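Local structure of protein-tyrosine-phosphatase (Vibrio vulnificus, 7DHD) at residues A[9-14]-A[86-91]; A[118-123]-A[136-141]. The protein probably removes phosphate from phosphotyrosine in proteins, as a low-molecular-weight protein tyrosine phosphatase linked to capsular polysaccharide. All coordinates share one frame; numbering follows the deposited sequence.

Interaction 1 (A[9-14]-A[86-91])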
loop_
_atom_site.group_PDB
_atom_site.type_symbol
_atom_site.label_atom_id
_atom_site.label_comp_id
_atom_site.label_asym_id
_atom_site.label_seq_id
_atom_site.Cartn_x
_atom_site.Cartn_y
_atom_site.Cartn_z
ATOM N N LEU A 9 3.571 6.782 -1.180
ATOM C CA LEU A 9 3.127 5.776 -2.145
ATOM C C LEU A 9 3.253 4.386 -1.527
ATOM O O LEU A 9 4.372 3.942 -1.246
ATOM C CB LEU A 9 3.953 5.856 -3.441
ATOM C CG LEU A 9 3.462 4.980 -4.615
ATOM C CD1 LEU A 9 2.153 5.555 -5.245
ATOM C CD2 LEU A 9 4.538 4.859 -5.690
ATOM N N VAL A 10 2.102 3.696 -1.350
ATOM C CA VAL A 10 2.026 2.340 -0.782
ATOM C C VAL A 10 2.092 1.365 -1.940
ATOM O O VAL A 10 1.336 1.505 -2.906
ATOM C CB VAL A 10 0.764 2.131 0.085
ATOM C CG1 VAL A 10 0.767 0.751 0.741
ATOM C CG2 VAL A 10 0.639 3.234 1.136
ATOM N N VAL A 11 2.987 0.389 -1.856
ATOM C CA VAL A 11 3.218 -0.529 -2.970
ATOM C C VAL A 11 3.073 -2.019 -2.628
ATOM O O VAL A 11 3.594 -2.477 -1.616
ATOM C CB VAL A 11 4.643 -0.214 -3.559
ATOM C CG1 VAL A 11 5.100 -1.241 -4.603
ATOM C CG2 VAL A 11 4.721 1.205 -4.129
ATOM N N CYS A 12 2.373 -2.765 -3.515
ATOM C CA CYS A 12 2.327 -4.229 -3.510
ATOM C C CYS A 12 2.455 -4.710 -4.971
ATOM O O CYS A 12 2.982 -3.950 -5.790
ATOM C CB CYS A 12 1.122 -4.811 -2.754
ATOM S SG CYS A 12 -0.502 -4.602 -3.559
ATOM N N VAL A 13 2.099 -5.961 -5.292
ATOM C CA VAL A 13 2.278 -6.426 -6.663
ATOM C C VAL A 13 1.066 -6.068 -7.544
ATOM O O VAL A 13 1.241 -5.376 -8.543
ATOM C CB VAL A 13 2.672 -7.922 -6.743
ATOM C CG1 VAL A 13 2.760 -8.394 -8.188
ATOM C CG2 VAL A 13 3.996 -8.176 -6.021
ATOM N N GLY A 14 -0.134 -6.534 -7.169
ATOM C CA GLY A 14 -1.349 -6.326 -7.959
ATOM C C GLY A 14 -2.020 -4.973 -7.813
ATOM O O GLY A 14 -2.810 -4.585 -8.681
ATOM N N ILE A 86 8.163 5.882 -0.129
ATOM C CA ILE A 86 7.602 4.685 -0.753
ATOM C C ILE A 86 7.590 3.575 0.295
ATOM O O ILE A 86 8.608 3.348 0.964
ATOM C CB ILE A 86 8.314 4.307 -2.078
ATOM C CG1 ILE A 86 8.260 5.484 -3.086
ATOM C CG2 ILE A 86 7.664 3.051 -2.692
ATOM C CD1 ILE A 86 9.353 5.499 -4.110
ATOM N N LEU A 87 6.413 2.942 0.494
ATOM C CA LEU A 87 6.229 1.880 1.494
ATOM C C LEU A 87 5.810 0.575 0.842
ATOM O O LEU A 87 4.669 0.452 0.389
ATOM C CB LEU A 87 5.206 2.293 2.580
ATOM C CG LEU A 87 5.522 3.537 3.423
ATOM C CD1 LEU A 87 4.421 3.793 4.455
ATOM C CD2 LEU A 87 6.863 3.404 4.114
ATOM N N VAL A 88 6.725 -0.404 0.812
ATOM C CA VAL A 88 6.432 -1.725 0.234
ATOM C C VAL A 88 5.749 -2.652 1.263
ATOM O O VAL A 88 6.007 -2.530 2.462
ATOM C CB VAL A 88 7.647 -2.398 -0.428
ATOM C CG1 VAL A 88 8.110 -1.606 -1.652
ATOM C CG2 VAL A 88 8.796 -2.598 0.568
ATOM N N MET A 89 4.910 -3.573 0.794
ATOM C CA MET A 89 4.189 -4.520 1.672
ATOM C C MET A 89 5.057 -5.718 2.153
ATOM O O MET A 89 4.823 -6.267 3.243
ATOM C CB MET A 89 2.887 -5.004 1.021
ATOM C CG MET A 89 1.778 -3.966 1.104
ATOM S SD MET A 89 1.204 -3.748 2.811
ATOM C CE MET A 89 0.117 -2.320 2.636
ATOM N N GLU A 90 6.069 -6.086 1.357
ATOM C CA GLU A 90 7.013 -7.173 1.663
ATOM C C GLU A 90 8.449 -6.703 1.450
ATOM O O GLU A 90 8.712 -5.948 0.511
ATOM C CB GLU A 90 6.785 -8.363 0.702
ATOM C CG GLU A 90 5.543 -9.185 0.982
ATOM C CD GLU A 90 5.359 -10.363 0.043
ATOM O OE1 GLU A 90 6.376 -10.920 -0.436
ATOM O OE2 GLU A 90 4.193 -10.759 -0.183
ATOM N N LYS A 91 9.400 -7.237 2.241
ATOM C CA LYS A 91 10.823 -6.930 2.053
ATOM C C LYS A 91 11.281 -7.407 0.665
ATOM O O LYS A 91 12.102 -6.742 0.031
ATOM C CB LYS A 91 11.684 -7.562 3.164
ATOM C CG LYS A 91 11.508 -6.850 4.512
ATOM C CD LYS A 91 12.298 -7.470 5.696
ATOM C CE LYS A 91 11.903 -8.846 6.240
ATOM N NZ LYS A 91 10.451 -8.990 6.441
#

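Interaction 2 (A[118-123]-A[136-141])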
loop_
_atom_site.group_PDB
_atom_site.type_symbol
_atom_site.label_atom_id
_atom_site.label_comp_id
_atom_site.label_asym_id
_atom_site.label_seq_id
_atom_site.Cartn_x
_atom_site.Cartn_y
_atom_site.Cartn_z
ATOM N N LYS A 118 7.891 -6.825 9.960
ATOM C CA LYS A 118 7.069 -7.915 9.442
ATOM C C LYS A 118 6.556 -7.656 8.046
ATOM O O LYS A 118 6.172 -6.534 7.702
ATOM C CB LYS A 118 5.914 -8.267 10.388
ATOM C CG LYS A 118 6.405 -8.962 11.662
ATOM C CD LYS A 118 5.279 -9.253 12.637
ATOM C CE LYS A 118 5.744 -9.072 14.056
ATOM N NZ LYS A 118 6.777 -10.077 14.451
ATOM N N ASP A 119 6.496 -8.719 7.257
ATOM C CA ASP A 119 5.865 -8.665 5.939
ATOM C C ASP A 119 4.344 -8.776 6.132
ATOM O O ASP A 119 3.881 -9.581 6.958
ATOM C CB ASP A 119 6.348 -9.848 5.091
ATOM C CG ASP A 119 7.719 -9.682 4.454
ATOM O OD1 ASP A 119 8.237 -10.662 3.944
ATOM O OD2 ASP A 119 8.248 -8.552 4.444
ATOM N N ILE A 120 3.566 -7.985 5.368
ATOM C CA ILE A 120 2.109 -8.047 5.441
ATOM C C ILE A 120 1.631 -9.273 4.619
ATOM O O ILE A 120 2.004 -9.395 3.449
ATOM C CB ILE A 120 1.426 -6.714 5.002
ATOM C CG1 ILE A 120 1.935 -5.468 5.834
ATOM C CG2 ILE A 120 -0.106 -6.837 5.003
ATOM C CD1 ILE A 120 1.731 -5.452 7.394
ATOM N N PRO A 121 0.827 -10.189 5.218
ATOM C CA PRO A 121 0.364 -11.366 4.460
ATOM C C PRO A 121 -0.572 -11.003 3.321
ATOM O O PRO A 121 -1.439 -10.135 3.488
ATOM C CB PRO A 121 -0.327 -12.230 5.519
ATOM C CG PRO A 121 -0.768 -11.266 6.556
ATOM C CD PRO A 121 0.276 -10.179 6.587
ATOM N N ASP A 122 -0.348 -11.618 2.150
ATOM C CA ASP A 122 -1.191 -11.395 0.985
ATOM C C ASP A 122 -2.498 -12.203 1.116
ATOM O O ASP A 122 -2.439 -13.424 1.201
ATOM C CB ASP A 122 -0.444 -11.749 -0.315
ATOM C CG ASP A 122 -1.271 -11.578 -1.574
ATOM O OD1 ASP A 122 -2.226 -10.796 -1.550
ATOM O OD2 ASP A 122 -0.943 -12.207 -2.577
ATOM N N PRO A 123 -3.680 -11.542 1.098
ATOM C CA PRO A 123 -4.943 -12.287 1.228
ATOM C C PRO A 123 -5.562 -12.726 -0.112
ATOM O O PRO A 123 -6.615 -13.379 -0.112
ATOM C CB PRO A 123 -5.858 -11.272 1.942
ATOM C CG PRO A 123 -5.406 -9.947 1.389
ATOM C CD PRO A 123 -3.922 -10.083 1.049
ATOM N N GLN A 136 -5.988 -6.270 9.775
ATOM C CA GLN A 136 -5.536 -6.101 11.165
ATOM C C GLN A 136 -4.022 -5.776 11.248
ATOM O O GLN A 136 -3.642 -4.852 11.958
ATOM C CB GLN A 136 -5.921 -7.319 12.029
ATOM C CG GLN A 136 -7.428 -7.516 12.248
ATOM C CD GLN A 136 -8.148 -6.348 12.889
ATOM O OE1 GLN A 136 -7.599 -5.606 13.718
ATOM N NE2 GLN A 136 -9.420 -6.189 12.545
ATOM N N LEU A 137 -3.176 -6.486 10.492
ATOM C CA LEU A 137 -1.738 -6.207 10.503
ATOM C C LEU A 137 -1.397 -4.874 9.812
ATOM O O LEU A 137 -0.521 -4.155 10.291
ATOM C CB LEU A 137 -0.912 -7.382 9.949
ATOM C CG LEU A 137 0.548 -7.515 10.469
ATOM C CD1 LEU A 137 0.626 -7.927 11.979
ATOM C CD2 LEU A 137 1.357 -8.487 9.638
ATOM N N ILE A 138 -2.142 -4.514 8.744
ATOM C CA ILE A 138 -1.968 -3.228 8.045
ATOM C C ILE A 138 -2.288 -2.087 9.017
ATOM O O ILE A 138 -1.522 -1.121 9.102
ATOM C CB ILE A 138 -2.830 -3.159 6.755
ATOM C CG1 ILE A 138 -2.172 -3.973 5.624
ATOM C CG2 ILE A 138 -3.074 -1.699 6.315
ATOM C CD1 ILE A 138 -3.071 -4.274 4.401
ATOM N N ASP A 139 -3.390 -2.247 9.791
ATOM C CA ASP A 139 -3.839 -1.262 10.774
ATOM C C ASP A 139 -2.762 -1.019 11.842
ATOM O O ASP A 139 -2.429 0.137 12.118
ATOM C CB ASP A 139 -5.172 -1.699 11.408
ATOM C CG ASP A 139 -5.741 -0.682 12.367
ATOM O OD1 ASP A 139 -6.071 0.430 11.921
ATOM O OD2 ASP A 139 -5.819 -0.989 13.574
ATOM N N GLU A 140 -2.203 -2.106 12.416
ATOM C CA GLU A 140 -1.155 -2.038 13.450
ATOM C C GLU A 140 0.089 -1.298 12.884
ATOM O O GLU A 140 0.611 -0.385 13.532
ATOM C CB GLU A 140 -0.794 -3.461 13.933
ATOM C CG GLU A 140 0.037 -3.469 15.212
ATOM C CD GLU A 140 0.533 -4.800 15.746
ATOM O OE1 GLU A 140 0.261 -5.856 15.127
ATOM O OE2 GLU A 140 1.186 -4.782 16.814
ATOM N N ALA A 141 0.500 -1.660 11.656
ATOM C CA ALA A 141 1.639 -1.054 10.958
ATOM C C ALA A 141 1.434 0.441 10.665
ATOM O O ALA A 141 2.347 1.236 10.914
ATOM C CB ALA A 141 1.934 -1.811 9.673
#

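Interaction 1 (A[9-14]-A[86-91])
Val10 and Met89 meet methyl to methyl on one face of the sheet, CG1 of Val10 lying 3.7 Å from CE of Met89, with the two side chains running obliquely to each other. In Met89, chi1 (-77°) sets CG anti to the carbonyl carbon and near CB of Cys12, 4.0 Å away; the bend at chi2 (-69°) then turns the SD-CE end towards Val10. On the other face Val11 holds the centre. Its CG2 rests on CG2 of Ile86 at 3.8 Å, while its CB faces CG1 of Val88 at a looser 4.2 Å. Between these two layers of side chains the parallel strands 9-12 and 86-88 run side by side, joined by a ladder in which Leu87 is gripped twice, its N giving to Leu9 O (2.9 Å) and its O taking the N-H of Val11 (2.8 Å). The last rung, from Met89 N to Val11 O, is more bent at the hydrogen (134°), where segment 86-91 leaves the strand after Val88. Helix 93-100 covers the Ile86 and Val88 face, and helix 18-29 reaches Val10, Cys12 and Met89. Cys12, the predicted nucleophile, stands at the C-terminal end of a central strand, where the phosphate-binding loop of low-molecular-weight tyrosine phosphatases begins.

Interaction 2 (A[118-123]-A[136-141])
Leu137 opens the helical side of this contact by spreading its side chain over Ile120 and Pro121. Its chi1 (-153°) directs CG towards the loop and chi2 (69°) settles which methyl reaches it: CD2, 3.8 Å from CD1 of Ile120 and 3.7 Å from CD of Pro121. The leucine runs obliquely to the isoleucine but nearly at a right angle to the proline, and the same CD2 lies against the backbone O of Asp119. Next along the helix, Ile138 takes the other branch of Ile120: CG1 of Ile138 comes to 3.6 Å from CG2 of Ile120, the two side chains again crossing at about a right angle. Ile120 is therefore held by its two branches, CD1 by one helix residue and CG2 by the following one. A turn after Leu137, Ala141 adds its CB at 4.3 Å from CD1 of Ile120, a light touch at the end of the patch. Beyond the two segments, Ile138 continues onto Thr21 of helix 18-29, and Ile120 packs on Met89. The side-chain contacts between loop and helix are apolar, so this interface supplies non-directional packing centred on Ile120, while polar bonds to Arg18 and, probably, Met89 give the loop directional ties.

Overall arrangement
Interactions 1 and 2, whose centres lie 11 Å apart, show how a catalytic site can be assembled from distant parts of a chain. They meet at Met89: its O is 3.0 Å from Ile120 N, a probable hydrogen bond, and its CE packs 4.1 Å from CG1 of Ile138. Beside this junction Lys91 NZ forms a salt bridge with Asp119 OD2 at 3.0 Å. Arg18, a predicted active-site residue, spans both, bridging to Glu90 and hydrogen-bonding to Ile120 O. The strand end with Cys12 and the loop with Asp122 are thereby brought together, the side chains of these two predicted catalytic residues being about 7 Å apart at their nearest atoms.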